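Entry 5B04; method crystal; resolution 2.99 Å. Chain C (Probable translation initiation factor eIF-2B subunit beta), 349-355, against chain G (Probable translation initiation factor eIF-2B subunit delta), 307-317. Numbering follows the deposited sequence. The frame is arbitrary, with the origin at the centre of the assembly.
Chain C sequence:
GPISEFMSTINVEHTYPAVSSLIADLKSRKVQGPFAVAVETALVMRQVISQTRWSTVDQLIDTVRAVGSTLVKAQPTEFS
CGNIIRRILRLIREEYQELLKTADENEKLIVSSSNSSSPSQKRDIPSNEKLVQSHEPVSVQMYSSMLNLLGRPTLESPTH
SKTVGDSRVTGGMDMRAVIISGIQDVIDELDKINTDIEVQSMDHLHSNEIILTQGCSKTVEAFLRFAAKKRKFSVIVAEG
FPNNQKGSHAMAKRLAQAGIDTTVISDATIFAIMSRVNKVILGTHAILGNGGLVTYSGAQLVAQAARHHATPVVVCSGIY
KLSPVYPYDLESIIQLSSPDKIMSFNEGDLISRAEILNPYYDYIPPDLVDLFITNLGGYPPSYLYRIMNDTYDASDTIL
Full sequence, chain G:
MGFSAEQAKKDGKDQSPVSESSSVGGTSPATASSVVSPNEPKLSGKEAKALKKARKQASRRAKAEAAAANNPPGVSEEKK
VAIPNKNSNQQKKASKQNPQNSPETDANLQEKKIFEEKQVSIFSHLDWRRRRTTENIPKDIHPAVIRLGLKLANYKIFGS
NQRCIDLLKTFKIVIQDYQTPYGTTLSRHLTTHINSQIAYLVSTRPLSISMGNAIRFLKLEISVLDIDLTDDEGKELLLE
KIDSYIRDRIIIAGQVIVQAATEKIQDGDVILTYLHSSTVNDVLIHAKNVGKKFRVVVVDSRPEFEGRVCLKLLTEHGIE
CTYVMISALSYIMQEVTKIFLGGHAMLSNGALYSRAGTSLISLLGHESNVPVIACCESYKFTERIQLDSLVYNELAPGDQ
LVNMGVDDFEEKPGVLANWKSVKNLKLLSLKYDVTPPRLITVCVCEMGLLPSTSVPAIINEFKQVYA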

ATOM      1  N   ASP C 349     -16.483 -16.099  39.135  1.00 76.74           N
ATOM      2  CA  ASP C 349     -17.666 -16.417  38.342  1.00 78.98           C
ATOM      3  C   ASP C 349     -17.353 -16.489  36.851  1.00 74.84           C
ATOM      4  O   ASP C 349     -17.862 -17.359  36.145  1.00 73.31           O
ATOM      5  CB  ASP C 349     -18.772 -15.388  38.590  1.00 67.71           C
ATOM      6  CG  ASP C 349     -19.363 -15.492  39.981  1.00 88.67           C
ATOM      7  OD1 ASP C 349     -19.262 -16.577  40.592  1.00113.75           O
ATOM      8  OD2 ASP C 349     -19.931 -14.490  40.462  1.00 99.17           O
ATOM      9  N   LEU C 350     -16.513 -15.574  36.377  1.00 72.05           N
ATOM     10  CA  LEU C 350     -16.188 -15.509  34.957  1.00 68.28           C
ATOM     11  C   LEU C 350     -15.383 -16.720  34.496  1.00 66.39           C
ATOM     12  O   LEU C 350     -15.718 -17.348  33.492  1.00 72.08           O
ATOM     13  CB  LEU C 350     -15.421 -14.224  34.641  1.00 67.39           C
ATOM     14  CG  LEU C 350     -16.195 -12.914  34.802  1.00 73.28           C
ATOM     15  CD1 LEU C 350     -15.499 -11.784  34.058  1.00 73.85           C
ATOM     16  CD2 LEU C 350     -17.630 -13.072  34.324  1.00 67.80           C
ATOM     17  N   ILE C 351     -14.328 -17.048  35.234  1.00 70.11           N
ATOM     18  CA  ILE C 351     -13.446 -18.145  34.853  1.00 75.20           C
ATOM     19  C   ILE C 351     -14.137 -19.501  34.982  1.00 70.65           C
ATOM     20  O   ILE C 351     -13.723 -20.479  34.360  1.00 63.77           O
ATOM     21  CB  ILE C 351     -12.155 -18.152  35.698  1.00 61.28           C
ATOM     22  CG1 ILE C 351     -12.471 -18.453  37.166  1.00 62.57           C
ATOM     23  CG2 ILE C 351     -11.431 -16.822  35.566  1.00 58.52           C
ATOM     24  CD1 ILE C 351     -11.249 -18.472  38.059  1.00 60.77           C
ATOM     25  N   SER C 352     -15.195 -19.552  35.785  1.00 71.56           N
ATOM     26  CA  SER C 352     -15.944 -20.785  35.983  1.00 70.34           C
ATOM     27  C   SER C 352     -16.972 -20.987  34.875  1.00 79.26           C
ATOM     28  O   SER C 352     -17.411 -22.108  34.620  1.00 87.95           O
ATOM     29  CB  SER C 352     -16.637 -20.778  37.347  1.00 77.00           C
ATOM     30  OG  SER C 352     -17.522 -19.678  37.463  1.00 76.44           O
ATOM     31  N   ARG C 353     -17.345 -19.895  34.217  1.00 67.40           N
ATOM     32  CA  ARG C 353     -18.402 -19.930  33.214  1.00 48.50           C
ATOM     33  C   ARG C 353     -17.901 -19.588  31.816  1.00 61.91           C
ATOM     34  O   ARG C 353     -18.697 -19.369  30.903  1.00 79.88           O
ATOM     35  CB  ARG C 353     -19.525 -18.966  33.604  1.00 70.34           C
ATOM     36  CG  ARG C 353     -20.188 -19.288  34.929  1.00 65.58           C
ATOM     37  CD  ARG C 353     -21.027 -18.119  35.411  1.00 75.75           C
ATOM     38  NE  ARG C 353     -21.674 -18.397  36.690  1.00 82.18           N
ATOM     39  CZ  ARG C 353     -22.274 -17.478  37.437  1.00 94.92           C
ATOM     40  NH1 ARG C 353     -22.306 -16.213  37.037  1.00 92.59           N
ATOM     41  NH2 ARG C 353     -22.839 -17.819  38.587  1.00109.38           N
ATOM     42  N   ALA C 354     -16.584 -19.539  31.645  1.00 69.31           N
ATOM     43  CA  ALA C 354     -16.016 -19.181  30.352  1.00 65.58           C
ATOM     44  C   ALA C 354     -14.692 -19.885  30.079  1.00 64.06           C
ATOM     45  O   ALA C 354     -13.947 -20.223  30.999  1.00 66.18           O
ATOM     46  CB  ALA C 354     -15.834 -17.675  30.258  1.00 56.92           C
ATOM     47  N   GLU C 355     -14.413 -20.100  28.799  1.00 58.26           N
ATOM     48  CA  GLU C 355     -13.148 -20.670  28.360  1.00 48.71           C
ATOM     49  C   GLU C 355     -12.157 -19.551  28.063  1.00 48.59           C
ATOM     50  O   GLU C 355     -12.371 -18.754  27.149  1.00 64.55           O
ATOM     51  CB  GLU C 355     -13.361 -21.544  27.122  1.00 46.53           C
ATOM     52  CG  GLU C 355     -12.095 -22.140  26.535  1.00 51.88           C
ATOM     53  CD  GLU C 355     -12.388 -23.119  25.413  1.00 65.08           C
ATOM     54  OE1 GLU C 355     -12.599 -24.313  25.708  1.00 69.84           O
ATOM     55  OE2 GLU C 355     -12.413 -22.693  24.239  1.00 76.02           O
TER
ATOM     56  N   GLY G 307     -14.670  -6.132  26.975  1.00 48.57           N
ATOM     57  CA  GLY G 307     -15.064  -7.497  26.677  1.00 53.12           C
ATOM     58  C   GLY G 307     -15.419  -8.276  27.929  1.00 61.96           C
ATOM     59  O   GLY G 307     -16.162  -9.256  27.869  1.00 67.82           O
ATOM     60  N   ARG G 308     -14.885  -7.839  29.065  1.00 59.23           N
ATOM     61  CA  ARG G 308     -15.206  -8.453  30.347  1.00 53.08           C
ATOM     62  C   ARG G 308     -16.652  -8.171  30.728  1.00 57.41           C
ATOM     63  O   ARG G 308     -17.373  -9.069  31.164  1.00 70.53           O
ATOM     64  CB  ARG G 308     -14.266  -7.947  31.441  1.00 58.20           C
ATOM     65  CG  ARG G 308     -12.801  -8.200  31.157  1.00 69.65           C
ATOM     66  CD  ARG G 308     -12.035  -8.497  32.432  1.00 73.62           C
ATOM     67  NE  ARG G 308     -10.608  -8.656  32.172  1.00 69.23           N
ATOM     68  CZ  ARG G 308      -9.713  -7.685  32.311  1.00 63.46           C
ATOM     69  NH1 ARG G 308     -10.095  -6.483  32.724  1.00 70.69           N
ATOM     70  NH2 ARG G 308      -8.436  -7.917  32.047  1.00 70.78           N
ATOM     71  N   VAL G 309     -17.065  -6.916  30.566  1.00 54.04           N
ATOM     72  CA  VAL G 309     -18.445  -6.518  30.819  1.00 53.00           C
ATOM     73  C   VAL G 309     -19.383  -7.333  29.937  1.00 62.35           C
ATOM     74  O   VAL G 309     -20.462  -7.743  30.364  1.00 64.17           O
ATOM     75  CB  VAL G 309     -18.658  -5.014  30.558  1.00 53.01           C
ATOM     76  CG1 VAL G 309     -20.094  -4.616  30.863  1.00 51.44           C
ATOM     77  CG2 VAL G 309     -17.685  -4.191  31.387  1.00 47.83           C
ATOM     78  N   CYS G 310     -18.948  -7.571  28.703  1.00 58.87           N
ATOM     79  CA  CYS G 310     -19.679  -8.426  27.778  1.00 63.78           C
ATOM     80  C   CYS G 310     -19.716  -9.864  28.283  1.00 69.72           C
ATOM     81  O   CYS G 310     -20.786 -10.463  28.393  1.00 67.67           O
ATOM     82  CB  CYS G 310     -19.048  -8.372  26.386  1.00 52.33           C
ATOM     83  SG  CYS G 310     -19.748  -9.544  25.204  1.00 64.34           S
ATOM     84  N   LEU G 311     -18.540 -10.405  28.591  1.00 64.09           N
ATOM     85  CA  LEU G 311     -18.419 -11.772  29.089  1.00 56.10           C
ATOM     86  C   LEU G 311     -19.234 -11.976  30.359  1.00 57.22           C
ATOM     87  O   LEU G 311     -19.880 -13.008  30.536  1.00 55.19           O
ATOM     88  CB  LEU G 311     -16.953 -12.122  29.350  1.00 49.35           C
ATOM     89  CG  LEU G 311     -16.700 -13.544  29.852  1.00 42.12           C
ATOM     90  CD1 LEU G 311     -17.141 -14.553  28.808  1.00 58.14           C
ATOM     91  CD2 LEU G 311     -15.241 -13.749  30.213  1.00 61.41           C
ATOM     92  N   LYS G 312     -19.196 -10.981  31.240  1.00 56.14           N
ATOM     93  CA  LYS G 312     -19.981 -11.008  32.466  1.00 59.45           C
ATOM     94  C   LYS G 312     -21.467 -11.112  32.147  1.00 64.25           C
ATOM     95  O   LYS G 312     -22.166 -11.978  32.671  1.00 61.64           O
ATOM     96  CB  LYS G 312     -19.706  -9.759  33.306  1.00 52.90           C
ATOM     97  CG  LYS G 312     -20.438  -9.723  34.637  1.00 49.88           C
ATOM     98  CD  LYS G 312     -20.214  -8.397  35.346  1.00 56.37           C
ATOM     99  CE  LYS G 312     -20.919  -8.365  36.691  1.00 50.74           C
ATOM    100  NZ  LYS G 312     -22.375  -8.648  36.558  1.00 63.33           N
ATOM    101  N   LEU G 313     -21.934 -10.229  31.272  1.00 68.51           N
ATOM    102  CA  LEU G 313     -23.337 -10.188  30.876  1.00 57.61           C
ATOM    103  C   LEU G 313     -23.800 -11.489  30.226  1.00 65.39           C
ATOM    104  O   LEU G 313     -24.815 -12.061  30.622  1.00 69.60           O
ATOM    105  CB  LEU G 313     -23.577  -9.018  29.920  1.00 71.93           C
ATOM    106  CG  LEU G 313     -24.941  -8.949  29.230  1.00 63.74           C
ATOM    107  CD1 LEU G 313     -26.061  -8.796  30.248  1.00 65.49           C
ATOM    108  CD2 LEU G 313     -24.973  -7.815  28.217  1.00 71.33           C
ATOM    109  N   LEU G 314     -23.050 -11.953  29.232  1.00 56.14           N
ATOM    110  CA  LEU G 314     -23.463 -13.102  28.433  1.00 59.26           C
ATOM    111  C   LEU G 314     -23.464 -14.412  29.219  1.00 66.52           C
ATOM    112  O   LEU G 314     -24.264 -15.304  28.939  1.00 74.90           O
ATOM    113  CB  LEU G 314     -22.566 -13.240  27.201  1.00 63.86           C
ATOM    114  CG  LEU G 314     -22.608 -12.076  26.209  1.00 70.34           C
ATOM    115  CD1 LEU G 314     -21.889 -12.442  24.921  1.00 61.70           C
ATOM    116  CD2 LEU G 314     -24.043 -11.653  25.928  1.00 58.58           C
ATOM    117  N   THR G 315     -22.570 -14.530  30.194  1.00 66.22           N
ATOM    118  CA  THR G 315     -22.502 -15.742  31.005  1.00 67.07           C
ATOM    119  C   THR G 315     -23.569 -15.736  32.095  1.00 63.73           C
ATOM    120  O   THR G 315     -23.945 -16.788  32.611  1.00 73.86           O
ATOM    121  CB  THR G 315     -21.117 -15.923  31.651  1.00 73.50           C
ATOM    122  OG1 THR G 315     -20.750 -14.726  32.348  1.00 78.65           O
ATOM    123  CG2 THR G 315     -20.069 -16.232  30.590  1.00 64.74           C
ATOM    124  N   GLU G 316     -24.051 -14.548  32.444  1.00 60.51           N
ATOM    125  CA  GLU G 316     -25.128 -14.421  33.419  1.00 64.28           C
ATOM    126  C   GLU G 316     -26.472 -14.751  32.777  1.00 69.77           C
ATOM    127  O   GLU G 316     -27.454 -15.014  33.470  1.00 80.06           O
ATOM    128  CB  GLU G 316     -25.154 -13.014  34.021  1.00 58.91           C
ATOM    129  CG  GLU G 316     -24.076 -12.771  35.066  1.00 64.42           C
ATOM    130  CD  GLU G 316     -24.069 -11.343  35.578  1.00 76.53           C
ATOM    131  OE1 GLU G 316     -24.740 -10.487  34.963  1.00 81.23           O
ATOM    132  OE2 GLU G 316     -23.393 -11.077  36.594  1.00 68.49           O
ATOM    133  N   HIS G 317     -26.506 -14.734  31.449  1.00 65.23           N
ATOM    134  CA  HIS G 317     -27.688 -15.156  30.708  1.00 56.16           C
ATOM    135  C   HIS G 317     -27.538 -16.604  30.261  1.00 60.97           C
ATOM    136  O   HIS G 317     -28.330 -17.107  29.463  1.00 79.80           O
ATOM    137  CB  HIS G 317     -27.934 -14.244  29.505  1.00 54.82           C
ATOM    138  CG  HIS G 317     -28.538 -12.923  29.862  1.00 67.22           C
ATOM    139  ND1 HIS G 317     -29.853 -12.611  29.596  1.00 72.73           N
ATOM    140  CD2 HIS G 317     -28.009 -11.835  30.471  1.00 76.31           C
ATOM    141  CE1 HIS G 317     -30.108 -11.386  30.022  1.00 80.42           C
ATOM    142  NE2 HIS G 317     -29.005 -10.894  30.558  1.00 70.21           N
TER

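Interfaces between related subunits are often held by shape rather than by polar bonds, and the contact between the beta and delta subunits of eIF-2B in this region is a compact example. No hydrogen bond or salt bridge crosses between the two stretches; some 347 Å² of surface, summed over both sides, is buried by packing alone. Chain G contributes one side of a helix, and chain C the end of a helix and the residues that follow it.

The helical repeat of chain G decides which residues take part. G:Gly307 lies out of reach, and contact begins at G:Arg308, whose carbonyl O lies 4.4 Å from CD1 of C:Leu350. Its CA-to-CB bond points sideways, and the residue adds little. G:Val309 faces away and G:Cys310 is out of reach, so the next contribution comes from G:Leu311, directed toward chain C. With chi1 t and chi2 p, both its methyl groups pack on CB of C:Ala354, CD1 of G:Leu311 at 3.7 Å and CD2 at 4.0 Å from it, and CD2 of G:Leu311 also lies 4.3 Å from CD1 of C:Leu350. A branched aliphatic side chain suits this buried position, where it meets only apolar groups of the other stretch.

One residue on, G:Lys312 offers its backbone and the base of its side chain. CD2 of C:Leu350 comes to 3.6 Å from CA of G:Lys312, so the leucine, although its CA-to-CB bond points sideways, reaches the helix surface with its end. The lysine's own end leads away, and NZ forms a salt bridge with OE2 of G:Glu316 at 2.6 Å, keeping the charge within chain G.

After G:Leu313 and G:Leu314, neither of which makes contact, G:Thr315 points toward chain C and is buried. Its hydroxyl is satisfied inside its own helix, OG1 donating to O of G:Leu311 at 2.6 Å, as threonine commonly does one turn back. This lets a polar residue serve in a largely apolar contact: OG1 still lies 4.0 Å from CD2 of C:Leu350, while the methyl CG2 packs 3.4 Å from O of C:Arg353. The CB atoms of C:Arg353 and G:Thr315 are 4.0 Å apart.

At the exposed margin, NH1 of C:Arg353 lies 4.3 Å from CG of G:Glu316. The guanidinium thus passes the aliphatic part of the glutamate without pairing with its carboxylate. G:His317 makes no contact. The general lesson is that methyl groups can fill such a contact while neighbouring polar groups, here the hydroxyl of G:Thr315 and the charges of G:Lys312 and G:Glu316, find partners in their own chain.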